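M32 carboxypeptidase (Chitinophagaceae bacterium, PDB 7A03) probably removes amino acids one at a time from the C-terminal end of peptides, as a metal-dependent carboxypeptidase of the M32 (Taq) family. Local coordinates at residues T435-K438 against L443-S446; E304-R309 against L490-G495; T480-P483 against S487-L490; L219-Y224 against K315-R320; H271-Q276 against W458-I463. One frame throughout, in Å; residues are numbered along the deposited sequence.

Contact 1. Residues T435-K438 against L443-S446; sequences TAQK and LDVS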
# COMPACT_ATOMS: atom_id res chain seq x y z
N THR A 435 16.47 10.31 5.83
CA THR A 435 17.13 11.27 4.95
C THR A 435 16.57 12.66 5.18
O THR A 435 17.33 13.64 5.25
CB THR A 435 16.98 10.83 3.50
OG1 THR A 435 17.64 9.56 3.33
CG2 THR A 435 17.63 11.85 2.56
N ALA A 436 15.24 12.77 5.36
CA ALA A 436 14.67 14.08 5.64
C ALA A 436 15.25 14.65 6.93
O ALA A 436 15.56 15.85 6.99
CB ALA A 436 13.14 14.02 5.70
N GLN A 437 15.49 13.79 7.93
CA GLN A 437 16.04 14.29 9.19
C GLN A 437 17.44 14.85 8.99
O GLN A 437 17.85 15.75 9.73
CB GLN A 437 16.04 13.19 10.25
CG GLN A 437 14.67 12.78 10.74
CD GLN A 437 14.77 11.60 11.69
OE1 GLN A 437 15.13 10.50 11.26
NE2 GLN A 437 14.49 11.82 12.97
N LYS A 438 18.17 14.33 8.00
CA LYS A 438 19.49 14.84 7.64
C LYS A 438 19.37 16.12 6.82
O LYS A 438 20.17 17.05 7.01
CB LYS A 438 20.22 13.77 6.82
CG LYS A 438 21.71 13.98 6.61
CD LYS A 438 22.13 13.41 5.26
CE LYS A 438 23.65 13.32 5.13
NZ LYS A 438 24.34 14.56 5.57
N LEU A 443 14.10 19.70 11.43
CA LEU A 443 12.93 18.84 11.21
C LEU A 443 12.39 18.28 12.52
O LEU A 443 11.18 18.35 12.79
CB LEU A 443 13.28 17.71 10.24
CG LEU A 443 12.06 16.84 9.94
CD1 LEU A 443 11.01 17.65 9.16
CD2 LEU A 443 12.44 15.60 9.17
N ASP A 444 13.27 17.69 13.34
CA ASP A 444 12.82 17.05 14.58
C ASP A 444 12.23 18.08 15.54
O ASP A 444 11.21 17.82 16.18
CB ASP A 444 13.96 16.29 15.25
CG ASP A 444 14.42 15.09 14.45
OD1 ASP A 444 13.59 14.47 13.76
OD2 ASP A 444 15.62 14.75 14.54
N VAL A 445 12.89 19.24 15.67
CA VAL A 445 12.35 20.29 16.52
C VAL A 445 10.98 20.74 16.02
O VAL A 445 10.06 20.99 16.82
CB VAL A 445 13.33 21.47 16.62
CG1 VAL A 445 12.70 22.60 17.40
CG2 VAL A 445 14.62 21.04 17.31
N SER A 446 10.82 20.87 14.70
CA SER A 446 9.54 21.29 14.14
C SER A 446 8.45 20.28 14.47
O SER A 446 7.37 20.65 14.92
CB SER A 446 9.64 21.45 12.62
OG SER A 446 10.52 22.52 12.30

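Contact 2. Residues E304-R309 against L490-G495; sequences ENNVGR and LDYAAG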
# COMPACT_ATOMS: atom_id res chain seq x y z
N GLU A 304 2.37 7.53 9.26
CA GLU A 304 1.74 6.75 10.32
C GLU A 304 2.73 6.39 11.41
O GLU A 304 2.41 6.44 12.61
CB GLU A 304 1.12 5.48 9.73
CG GLU A 304 0.43 4.63 10.80
CD GLU A 304 0.25 3.18 10.40
OE1 GLU A 304 0.58 2.84 9.25
OE2 GLU A 304 -0.22 2.39 11.25
N ASN A 305 3.94 5.99 11.02
CA ASN A 305 4.87 5.31 11.90
C ASN A 305 6.12 6.13 12.19
O ASN A 305 6.35 6.49 13.35
CB ASN A 305 5.23 3.95 11.29
CG ASN A 305 4.09 2.96 11.38
OD1 ASN A 305 3.10 3.19 12.10
ND2 ASN A 305 4.19 1.85 10.65
N ASN A 306 6.93 6.44 11.18
CA ASN A 306 8.16 7.20 11.42
C ASN A 306 7.87 8.55 12.07
O ASN A 306 8.67 9.03 12.88
CB ASN A 306 8.95 7.36 10.13
CG ASN A 306 9.22 6.04 9.46
OD1 ASN A 306 8.33 5.45 8.86
ND2 ASN A 306 10.45 5.54 9.62
N VAL A 307 6.73 9.16 11.72
CA VAL A 307 6.24 10.34 12.42
C VAL A 307 5.24 9.93 13.51
O VAL A 307 5.46 10.17 14.70
CB VAL A 307 5.62 11.34 11.43
CG1 VAL A 307 5.06 12.53 12.20
CG2 VAL A 307 6.67 11.79 10.41
N GLY A 308 4.16 9.26 13.10
CA GLY A 308 2.98 9.13 13.95
C GLY A 308 3.13 8.23 15.15
O GLY A 308 2.26 8.25 16.02
N ARG A 309 4.19 7.43 15.23
CA ARG A 309 4.44 6.62 16.42
C ARG A 309 5.69 7.06 17.17
O ARG A 309 6.13 6.38 18.10
CB ARG A 309 4.50 5.13 16.05
CG ARG A 309 3.18 4.59 15.50
CD ARG A 309 3.18 3.05 15.32
NE ARG A 309 2.02 2.67 14.52
CZ ARG A 309 0.81 2.39 15.00
NH1 ARG A 309 0.58 2.37 16.31
NH2 ARG A 309 -0.18 2.10 14.17
N LEU A 490 16.12 -0.84 9.84
CA LEU A 490 16.65 -1.50 11.03
C LEU A 490 17.08 -0.47 12.07
O LEU A 490 16.76 -0.62 13.25
CB LEU A 490 17.81 -2.43 10.67
CG LEU A 490 18.43 -3.18 11.87
CD1 LEU A 490 17.37 -3.99 12.59
CD2 LEU A 490 19.60 -4.07 11.47
N ASP A 491 17.80 0.57 11.65
CA ASP A 491 18.29 1.55 12.61
C ASP A 491 17.12 2.29 13.26
O ASP A 491 17.15 2.55 14.48
CB ASP A 491 19.23 2.56 11.96
CG ASP A 491 20.52 1.93 11.47
OD1 ASP A 491 20.77 0.75 11.77
OD2 ASP A 491 21.28 2.65 10.78
N TYR A 492 16.09 2.58 12.48
CA TYR A 492 14.90 3.23 13.02
C TYR A 492 14.21 2.33 14.05
O TYR A 492 13.82 2.78 15.15
CB TYR A 492 13.97 3.55 11.84
CG TYR A 492 12.48 3.54 12.15
CD1 TYR A 492 11.90 4.61 12.83
CD2 TYR A 492 11.67 2.49 11.75
CE1 TYR A 492 10.56 4.62 13.13
CE2 TYR A 492 10.31 2.50 12.05
CZ TYR A 492 9.77 3.56 12.73
OH TYR A 492 8.43 3.59 13.02
N ALA A 493 14.09 1.04 13.73
CA ALA A 493 13.38 0.11 14.60
C ALA A 493 14.18 -0.19 15.86
O ALA A 493 13.63 -0.23 16.97
CB ALA A 493 13.11 -1.18 13.83
N ALA A 494 15.48 -0.48 15.71
CA ALA A 494 16.34 -0.70 16.86
C ALA A 494 16.37 0.53 17.76
O ALA A 494 16.30 0.41 18.98
CB ALA A 494 17.75 -1.07 16.40
N GLY A 495 16.45 1.73 17.17
CA GLY A 495 16.47 2.93 17.98
C GLY A 495 15.22 3.09 18.82
O GLY A 495 15.28 3.57 19.96

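Contact 3. Residues T480-P483 against S487-L490; sequences TGNP and SYFL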
# COMPACT_ATOMS: atom_id res chain seq x y z
N THR A 480 18.21 10.06 -1.71
CA THR A 480 18.99 9.59 -0.57
C THR A 480 20.44 9.27 -0.89
O THR A 480 21.23 9.08 0.04
CB THR A 480 18.35 8.34 0.07
OG1 THR A 480 18.61 7.18 -0.73
CG2 THR A 480 16.84 8.53 0.24
N GLY A 481 20.82 9.21 -2.17
CA GLY A 481 22.17 8.82 -2.51
C GLY A 481 22.42 7.33 -2.39
O GLY A 481 23.58 6.91 -2.41
N ASN A 482 21.37 6.52 -2.27
CA ASN A 482 21.50 5.08 -2.10
C ASN A 482 20.31 4.39 -2.73
O ASN A 482 19.21 4.96 -2.76
CB ASN A 482 21.56 4.71 -0.62
CG ASN A 482 22.86 5.09 0.03
OD1 ASN A 482 22.89 5.83 1.01
ND2 ASN A 482 23.96 4.57 -0.52
N PRO A 483 20.47 3.16 -3.21
CA PRO A 483 19.31 2.32 -3.48
C PRO A 483 18.64 1.97 -2.16
O PRO A 483 19.15 2.26 -1.08
CB PRO A 483 19.92 1.07 -4.13
CG PRO A 483 21.30 1.01 -3.57
CD PRO A 483 21.74 2.43 -3.36
N SER A 487 18.84 -1.39 5.98
CA SER A 487 19.53 -0.87 7.15
C SER A 487 18.84 0.35 7.75
O SER A 487 18.84 0.55 8.98
CB SER A 487 20.98 -0.55 6.80
OG SER A 487 21.05 0.41 5.76
N TYR A 488 18.25 1.20 6.91
CA TYR A 488 17.56 2.38 7.43
C TYR A 488 16.40 1.98 8.33
O TYR A 488 16.24 2.53 9.44
CB TYR A 488 17.06 3.23 6.27
CG TYR A 488 18.11 4.02 5.51
CD1 TYR A 488 18.74 3.49 4.41
CD2 TYR A 488 18.42 5.32 5.89
CE1 TYR A 488 19.68 4.23 3.70
CE2 TYR A 488 19.36 6.07 5.19
CZ TYR A 488 19.98 5.52 4.10
OH TYR A 488 20.90 6.26 3.40
N PHE A 489 15.56 1.05 7.86
CA PHE A 489 14.47 0.56 8.69
C PHE A 489 15.02 -0.08 9.96
O PHE A 489 14.46 0.12 11.05
CB PHE A 489 13.61 -0.45 7.93
CG PHE A 489 12.42 -0.91 8.71
CD1 PHE A 489 11.24 -0.18 8.69
CD2 PHE A 489 12.49 -2.05 9.47
CE1 PHE A 489 10.14 -0.60 9.43
CE2 PHE A 489 11.38 -2.48 10.21
CZ PHE A 489 10.21 -1.75 10.18
N LEU A 490 16.12 -0.84 9.84
CA LEU A 490 16.65 -1.50 11.03
C LEU A 490 17.08 -0.47 12.07
O LEU A 490 16.76 -0.62 13.25
CB LEU A 490 17.81 -2.43 10.67
CG LEU A 490 18.43 -3.18 11.87
CD1 LEU A 490 17.37 -3.99 12.59
CD2 LEU A 490 19.60 -4.07 11.47

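Contact 4. Residues L219-Y224 against K315-R320; sequences LRQMGY and KFQYPR. With GOL (glycerol), chain D.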
# COMPACT_ATOMS: atom_id res chain seq x y z
N LEU A 219 -5.46 15.52 10.31
CA LEU A 219 -5.31 15.66 8.87
C LEU A 219 -5.07 17.12 8.47
O LEU A 219 -4.20 17.40 7.64
CB LEU A 219 -6.56 15.13 8.17
CG LEU A 219 -6.73 13.60 8.19
CD1 LEU A 219 -8.17 13.23 7.80
CD2 LEU A 219 -5.71 12.99 7.25
N ARG A 220 -5.82 18.05 9.07
CA ARG A 220 -5.58 19.46 8.81
C ARG A 220 -4.15 19.85 9.16
O ARG A 220 -3.45 20.49 8.37
CB ARG A 220 -6.57 20.29 9.64
CG ARG A 220 -6.85 21.67 9.08
CD ARG A 220 -8.23 21.73 8.45
NE ARG A 220 -9.29 21.38 9.40
CZ ARG A 220 -10.58 21.39 9.11
NH1 ARG A 220 -10.98 21.72 7.89
NH2 ARG A 220 -11.48 21.07 10.03
N GLN A 221 -3.69 19.43 10.34
CA GLN A 221 -2.35 19.80 10.77
C GLN A 221 -1.28 19.20 9.87
O GLN A 221 -0.22 19.82 9.67
CB GLN A 221 -2.13 19.37 12.22
CG GLN A 221 -3.02 20.10 13.23
CD GLN A 221 -2.95 19.47 14.61
OE1 GLN A 221 -1.91 18.94 14.99
NE2 GLN A 221 -4.05 19.53 15.35
N MET A 222 -1.53 18.02 9.31
CA MET A 222 -0.57 17.40 8.39
C MET A 222 -0.47 18.19 7.09
O MET A 222 0.57 18.14 6.42
CB MET A 222 -0.97 15.96 8.08
CG MET A 222 -0.73 14.98 9.22
SD MET A 222 -1.65 13.44 9.00
CE MET A 222 -0.83 12.71 7.58
N GLY A 223 -1.54 18.89 6.70
CA GLY A 223 -1.54 19.65 5.46
C GLY A 223 -2.58 19.19 4.46
O GLY A 223 -2.55 19.62 3.31
N TYR A 224 -3.49 18.30 4.86
CA TYR A 224 -4.54 17.84 3.96
C TYR A 224 -5.47 19.00 3.62
O TYR A 224 -5.94 19.72 4.51
CB TYR A 224 -5.31 16.73 4.66
CG TYR A 224 -6.40 16.02 3.86
CD1 TYR A 224 -6.21 15.67 2.54
CD2 TYR A 224 -7.60 15.68 4.47
CE1 TYR A 224 -7.22 15.00 1.83
CE2 TYR A 224 -8.60 15.02 3.79
CZ TYR A 224 -8.39 14.69 2.47
OH TYR A 224 -9.39 14.02 1.79
N LYS A 315 5.39 14.34 21.89
CA LYS A 315 5.69 15.42 22.83
C LYS A 315 4.71 16.57 22.69
O LYS A 315 4.28 17.16 23.68
CB LYS A 315 7.11 15.91 22.62
CG LYS A 315 8.17 14.97 23.13
CD LYS A 315 9.57 15.50 22.88
CE LYS A 315 10.62 14.42 23.03
NZ LYS A 315 11.98 14.98 22.76
N PHE A 316 4.33 16.90 21.45
CA PHE A 316 3.32 17.92 21.21
C PHE A 316 1.91 17.36 21.26
O PHE A 316 1.02 17.98 21.86
CB PHE A 316 3.58 18.57 19.84
CG PHE A 316 2.55 19.59 19.44
CD1 PHE A 316 2.66 20.90 19.87
CD2 PHE A 316 1.49 19.25 18.61
CE1 PHE A 316 1.74 21.85 19.50
CE2 PHE A 316 0.54 20.19 18.24
CZ PHE A 316 0.67 21.50 18.68
N GLN A 317 1.67 16.19 20.65
CA GLN A 317 0.29 15.73 20.55
C GLN A 317 -0.26 15.13 21.85
O GLN A 317 -1.46 15.21 22.09
CB GLN A 317 0.13 14.74 19.39
CG GLN A 317 0.29 15.38 18.00
CD GLN A 317 -0.86 16.31 17.62
OE1 GLN A 317 -1.90 16.36 18.28
NE2 GLN A 317 -0.66 17.05 16.54
N TYR A 318 0.58 14.54 22.70
CA TYR A 318 0.05 13.84 23.86
C TYR A 318 -0.73 14.74 24.82
O TYR A 318 -1.85 14.36 25.20
CB TYR A 318 1.11 12.98 24.57
CG TYR A 318 0.44 12.08 25.60
CD1 TYR A 318 -0.49 11.13 25.20
CD2 TYR A 318 0.70 12.22 26.97
CE1 TYR A 318 -1.14 10.33 26.11
CE2 TYR A 318 0.06 11.40 27.89
CZ TYR A 318 -0.86 10.46 27.45
OH TYR A 318 -1.53 9.64 28.33
N PRO A 319 -0.22 15.90 25.25
CA PRO A 319 -1.04 16.74 26.14
C PRO A 319 -2.37 17.12 25.51
O PRO A 319 -3.39 17.21 26.22
CB PRO A 319 -0.14 17.96 26.40
CG PRO A 319 1.24 17.52 26.04
CD PRO A 319 1.09 16.51 24.96
N ARG A 320 -2.40 17.29 24.19
CA ARG A 320 -3.65 17.64 23.52
C ARG A 320 -4.66 16.49 23.59
O ARG A 320 -5.84 16.71 23.89
CB ARG A 320 -3.37 18.07 22.08
CG ARG A 320 -2.43 19.26 21.95
CD ARG A 320 -2.06 19.55 20.48
NE ARG A 320 -3.19 19.92 19.63
CZ ARG A 320 -3.67 21.15 19.52
NH1 ARG A 320 -3.13 22.14 20.20
NH2 ARG A 320 -4.70 21.39 18.71
C1 GOL D . -6.25 17.82 19.67
O1 GOL D . -7.54 18.18 20.11
C2 GOL D . -6.30 17.85 18.12
O2 GOL D . -6.36 19.14 17.60
C3 GOL D . -5.02 17.09 17.64
O3 GOL D . -3.89 17.89 17.85

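Contact 5. Residues H271-Q276 against W458-I463; sequences HALYEQ and WLRNNI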
# COMPACT_ATOMS: atom_id res chain seq x y z
N HIS A 271 -1.11 8.92 2.20
CA HIS A 271 -1.53 8.70 0.81
C HIS A 271 -2.11 9.97 0.20
O HIS A 271 -1.82 10.34 -0.96
CB HIS A 271 -2.62 7.63 0.74
CG HIS A 271 -2.16 6.22 0.93
ND1 HIS A 271 -1.08 5.67 0.26
CD2 HIS A 271 -2.67 5.23 1.69
CE1 HIS A 271 -0.95 4.40 0.60
NE2 HIS A 271 -1.90 4.11 1.48
N ALA A 272 -2.98 10.64 0.95
CA ALA A 272 -3.76 11.74 0.39
C ALA A 272 -2.88 12.94 0.09
O ALA A 272 -3.08 13.62 -0.92
CB ALA A 272 -4.89 12.12 1.32
N LEU A 273 -1.87 13.19 0.93
CA LEU A 273 -0.97 14.30 0.68
C LEU A 273 -0.19 14.06 -0.60
O LEU A 273 0.06 15.00 -1.38
CB LEU A 273 -0.01 14.49 1.86
CG LEU A 273 -0.62 14.96 3.17
CD1 LEU A 273 0.38 14.76 4.31
CD2 LEU A 273 -1.06 16.44 3.08
N TYR A 274 0.22 12.81 -0.84
CA TYR A 274 0.84 12.48 -2.12
C TYR A 274 -0.09 12.80 -3.28
O TYR A 274 0.30 13.49 -4.24
CB TYR A 274 1.20 10.99 -2.13
CG TYR A 274 2.09 10.49 -3.25
CD1 TYR A 274 2.64 11.36 -4.20
CD2 TYR A 274 2.41 9.14 -3.32
CE1 TYR A 274 3.48 10.87 -5.20
CE2 TYR A 274 3.26 8.65 -4.31
CZ TYR A 274 3.80 9.52 -5.24
OH TYR A 274 4.64 9.01 -6.21
N GLU A 275 -1.32 12.27 -3.24
CA GLU A 275 -2.25 12.48 -4.35
C GLU A 275 -2.55 13.97 -4.57
O GLU A 275 -2.66 14.43 -5.73
CB GLU A 275 -3.54 11.71 -4.12
CG GLU A 275 -3.35 10.20 -4.25
CD GLU A 275 -3.11 9.76 -5.69
OE1 GLU A 275 -3.70 10.36 -6.61
OE2 GLU A 275 -2.34 8.80 -5.93
N GLN A 276 -2.64 14.75 -3.49
CA GLN A 276 -2.89 16.18 -3.63
C GLN A 276 -1.67 16.92 -4.16
O GLN A 276 -1.80 18.09 -4.56
CB GLN A 276 -3.38 16.79 -2.31
CG GLN A 276 -4.80 16.37 -1.96
CD GLN A 276 -5.37 17.12 -0.77
OE1 GLN A 276 -4.64 17.54 0.12
NE2 GLN A 276 -6.69 17.29 -0.74
N TRP A 458 9.37 19.15 2.24
CA TRP A 458 10.40 18.25 1.73
C TRP A 458 9.80 17.18 0.81
O TRP A 458 10.34 16.90 -0.28
CB TRP A 458 11.17 17.63 2.90
CG TRP A 458 12.33 16.79 2.48
CD1 TRP A 458 13.61 17.22 2.24
CD2 TRP A 458 12.32 15.38 2.27
NE1 TRP A 458 14.40 16.15 1.89
CE2 TRP A 458 13.63 15.01 1.90
CE3 TRP A 458 11.34 14.38 2.35
CZ2 TRP A 458 13.98 13.70 1.62
CZ3 TRP A 458 11.69 13.07 2.08
CH2 TRP A 458 13.00 12.74 1.71
N LEU A 459 8.68 16.59 1.22
CA LEU A 459 8.03 15.60 0.37
C LEU A 459 7.55 16.20 -0.94
O LEU A 459 7.63 15.56 -1.99
CB LEU A 459 6.87 14.96 1.14
CG LEU A 459 7.27 14.16 2.38
CD1 LEU A 459 6.02 13.88 3.23
CD2 LEU A 459 7.98 12.86 1.99
N ARG A 460 7.02 17.43 -0.88
CA ARG A 460 6.49 18.08 -2.07
C ARG A 460 7.59 18.51 -3.03
O ARG A 460 7.32 18.68 -4.22
CB ARG A 460 5.65 19.29 -1.65
CG ARG A 460 4.30 18.92 -1.06
CD ARG A 460 3.28 18.59 -2.16
NE ARG A 460 2.12 17.89 -1.63
CZ ARG A 460 1.09 18.50 -1.05
NH1 ARG A 460 1.06 19.82 -0.94
NH2 ARG A 460 0.07 17.78 -0.60
N ASN A 461 8.81 18.70 -2.53
CA ASN A 461 9.95 19.01 -3.40
C ASN A 461 10.67 17.77 -3.91
O ASN A 461 11.29 17.81 -4.98
CB ASN A 461 10.97 19.89 -2.66
CG ASN A 461 10.43 21.29 -2.39
OD1 ASN A 461 9.53 21.76 -3.09
ND2 ASN A 461 10.99 21.95 -1.40
N ASN A 462 10.60 16.65 -3.17
CA ASN A 462 11.39 15.48 -3.51
C ASN A 462 10.61 14.32 -4.10
O ASN A 462 11.21 13.53 -4.83
CB ASN A 462 12.16 14.99 -2.28
CG ASN A 462 13.35 15.86 -1.98
OD1 ASN A 462 14.42 15.69 -2.57
ND2 ASN A 462 13.16 16.82 -1.08
N ILE A 463 9.32 14.18 -3.80
CA ILE A 463 8.58 12.98 -4.21
C ILE A 463 7.31 13.32 -4.98
O ILE A 463 7.12 12.86 -6.11
CB ILE A 463 8.26 12.07 -3.00
CG1 ILE A 463 9.58 11.50 -2.44
CG2 ILE A 463 7.34 10.94 -3.44
CD1 ILE A 463 9.44 10.86 -1.07
O HOH W 1 5.91 10.76 -7.52
O HOH W 2 -2.31 18.85 0.58

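Contact 1. Residues T435-K438 against L443-S446
Leu443 opens the helix 443-448 and meets Ala436 and Gln437 on the last turns of helix 420-439. Its CG stands anti to the backbone N (chi1 -177°), which carries the CD2 methyl across to the preceding helix. Leu443 CD2 lies 3.9 Å from Ala436 CB. The same methyl rests on the peptide that joins the two residues, with Leu443 CD2 3.7 Å from Ala436 C. It also touches the foot of the Gln437 side chain, where Leu443 CD2 is 3.9 Å from Gln437 CG, and the two side chains cross at about a right angle. Helix 420-439 passes into helix 443-448 through a short link, four residues between the segments, and the leucine packs between the two helices. Helix 453-462 closes the buried side, with Trp458 against Ala436 and Leu455 against Leu443.

Asp444 follows, nearer the solvent. Its OD1 accepts from Gln437 NE2 at 2.9 Å, and the N-H points almost straight at it (177°). The oxygen uses its syn lone pair, on the side of OD2, and lies in the plane of the glutamine amide. The carboxylate itself is turned steeply, 78° from that amide. Gln437 reaches it with a chain extended beyond CG. With an alanine at Gln437 the carboxylate of Asp444 would probably lose this amide partner, and the Leu443 methyl the CG that lies against it.

Contact 2. Residues E304-R309 against L490-G495
Tyr492 of helix 486-497 reaches across to Asn305 and Asn306 at the end of helix 293-307. This joins the C-terminal helix to the core of the M32 helical fold. The Asn306 side-chain amide lies over one face of the phenol ring, the amide plane 27° from that of the ring. The amide end sits about over the ring centre. The hydroxyl end goes further, to the backbone of Asn305. Tyr492 OH lies 3.5 Å from Asn305 C, in van der Waals contact. The Tyr492 hydroxyl is hydrogen-bonded to Glu355 and Lys496. A leucine in place of Tyr492 would probably strip the Asn306 amide of its aromatic cover and leave Glu355 without the hydroxyl.

The next shell holds the turn in shape. Around Asn306 lie Ala429, Ala430 and Phe433 of helix 420-439. Arg309 folds back along its own segment, and its NH2 makes a salt bridge to Glu304 OE2 at 2.9 Å. Glu304 OE1 in turn bonds His267 of an HExxH pattern, consistent with a place beside the metal site of this family. Arg309 NE donates to Asn305 OD1 at 2.7 Å, from above the carbonyl plane rather than along a lone pair.

Contact 3. Residues T480-P483 against S487-L490
The one close polar approach between the segments is that of the Tyr488 hydroxyl to the side-chain oxygen of Asn482. Tyr488 OH and Asn482 OD1 are 3.1 Å apart. The hydrogen bond is weak. OD1 arrives at the edge of the phenol ring, near its plane. The amide is turned 54° from the ring, and the two side chains cross at about a right angle. Tyr488 CG lies anti to its carbonyl carbon (chi1 -74°), which sends the ring out from helix 486-497 toward the loop.

A second kind of bond shapes the loop itself. Thr480 OG1 accepts from Asn482 N at 3.2 Å, which makes an ST turn at the end of helix 472-480. Gly481 is where the chain leaves the helix, with a positive phi of 76°. Thr480 OG1 is also bonded to Cys476 O and to Gln431 NE2. The turn thereby sets the place from which the Asn482 side chain starts.

Beyond the Tyr488 bond the two segments barely touch; Thr480 O is 4.4 Å from Tyr488 OH. Helix 420-439 also packs here: Gln431 touches both Asn482 and Tyr488, and Thr434 lies against Tyr488. The contact is thus part of the loop that links helix 472-480 to helix 486-497, at the surface over helix 420-439. Its chemistry is that of one weak bond between neutral groups, which probably adds only modestly to the hold on the loop.

Contact 4. Residues L219-Y224 against K315-R320
Gln221 on the last turn of helix 208-222 faces Gln317 on helix 311-324 with their CA atoms 10.9 Å apart, so only long side chains bridge the gap. The two glutamines come from opposite directions and their amides are nearly coplanar, 15° apart. Gln317 NE2 donates to Gln221 OE1 at 2.7 Å, in the carbonyl plane. The N-H is somewhat bent from the line, at 147°. Gln221 gets there with a chain extended beyond CG, while Gln317 bends at chi2 (-70°). Gln317 NE2 also bonds the hydroxyl of Tyr452. The edge of the Phe316 ring lies beside Gln221 OE1.

A glycerol, probably from the crystallisation liquor, fills the rest of the bridge. Its O3 takes N-H bonds from Gln221 NE2 at 3.0 Å and from Arg320 NE at 2.8 Å. The same hydroxyl donates to Gln317 OE1 at 2.5 Å. Arg320 NH2 holds the neighbouring hydroxyl, O2, at 3.0 Å and from the guanidinium edge. Asp217 bonds the glycerol too. Beyond Gln221 the helix ends at Gly223, whose positive phi and bonds back into the last turn make a Schellman motif, a common C-terminal helix cap.

Contact 5. Residues H271-Q276 against W458-I463
Arg460 NH2 donates both to Leu273 O, at 2.9 Å with an N-H angle of 165°, and to a water. The bond to Leu273 ties helix 453-462 to helix 258-277, which carries the HExxH pattern of the family, including His271. As in other M32 enzymes, that helix probably supplies the metal-binding histidines, although no metal is bound to them here. The carbonyl oxygen lies at the edge of the guanidinium, near its plane, and NH2 is tilted 18° from the carbonyl plane. Arg460 bends at chi2 (-80°), and this swings its tip across the Leu273 side chain at about a right angle. One face of the guanidinium is covered by the backbone of Gln276. Arg460 NE is hydrogen-bonded to His464. The water extends the grip by donating to Gln276 OE1 at 2.7 Å. That OE1 also takes the backbone N-H of Asp225.

The other end joins one apolar touch to a water bridge. Ile463 CG2 touches the Tyr274 ring obliquely, 4.2 Å from CZ. The Tyr274 hydroxyl is bonded to Ala291 N. It also meets a second water at 2.5 Å, which lies in the ring plane and donates to Ile463 O at 2.8 Å.

How the contacts relate
All five contacts lie within the M32 family region, contact 3 between loop and helix, the others between helices. Contacts 2 and 3 share Leu490 and both use helix 486-497, with centres about 13 Å apart. Contact 1 is packed between its neighbours: Thr435 OG1 lies 3.3 Å from Thr480 CG2 of contact 3, and Ala436 CB lies 3.8 Å from Trp458 CD2 of contact 5. Contacts 4 and 5 touch where Gly223 C is 3.4 Å from Leu273 CD2. Contact 5 holds His271 of the HExxH pattern and contact 2 reaches His267 through Glu304, so both touch on the probable metal site, with centres about 20 Å apart. Contacts 3 and 4 lie farthest apart, centres about 27 Å.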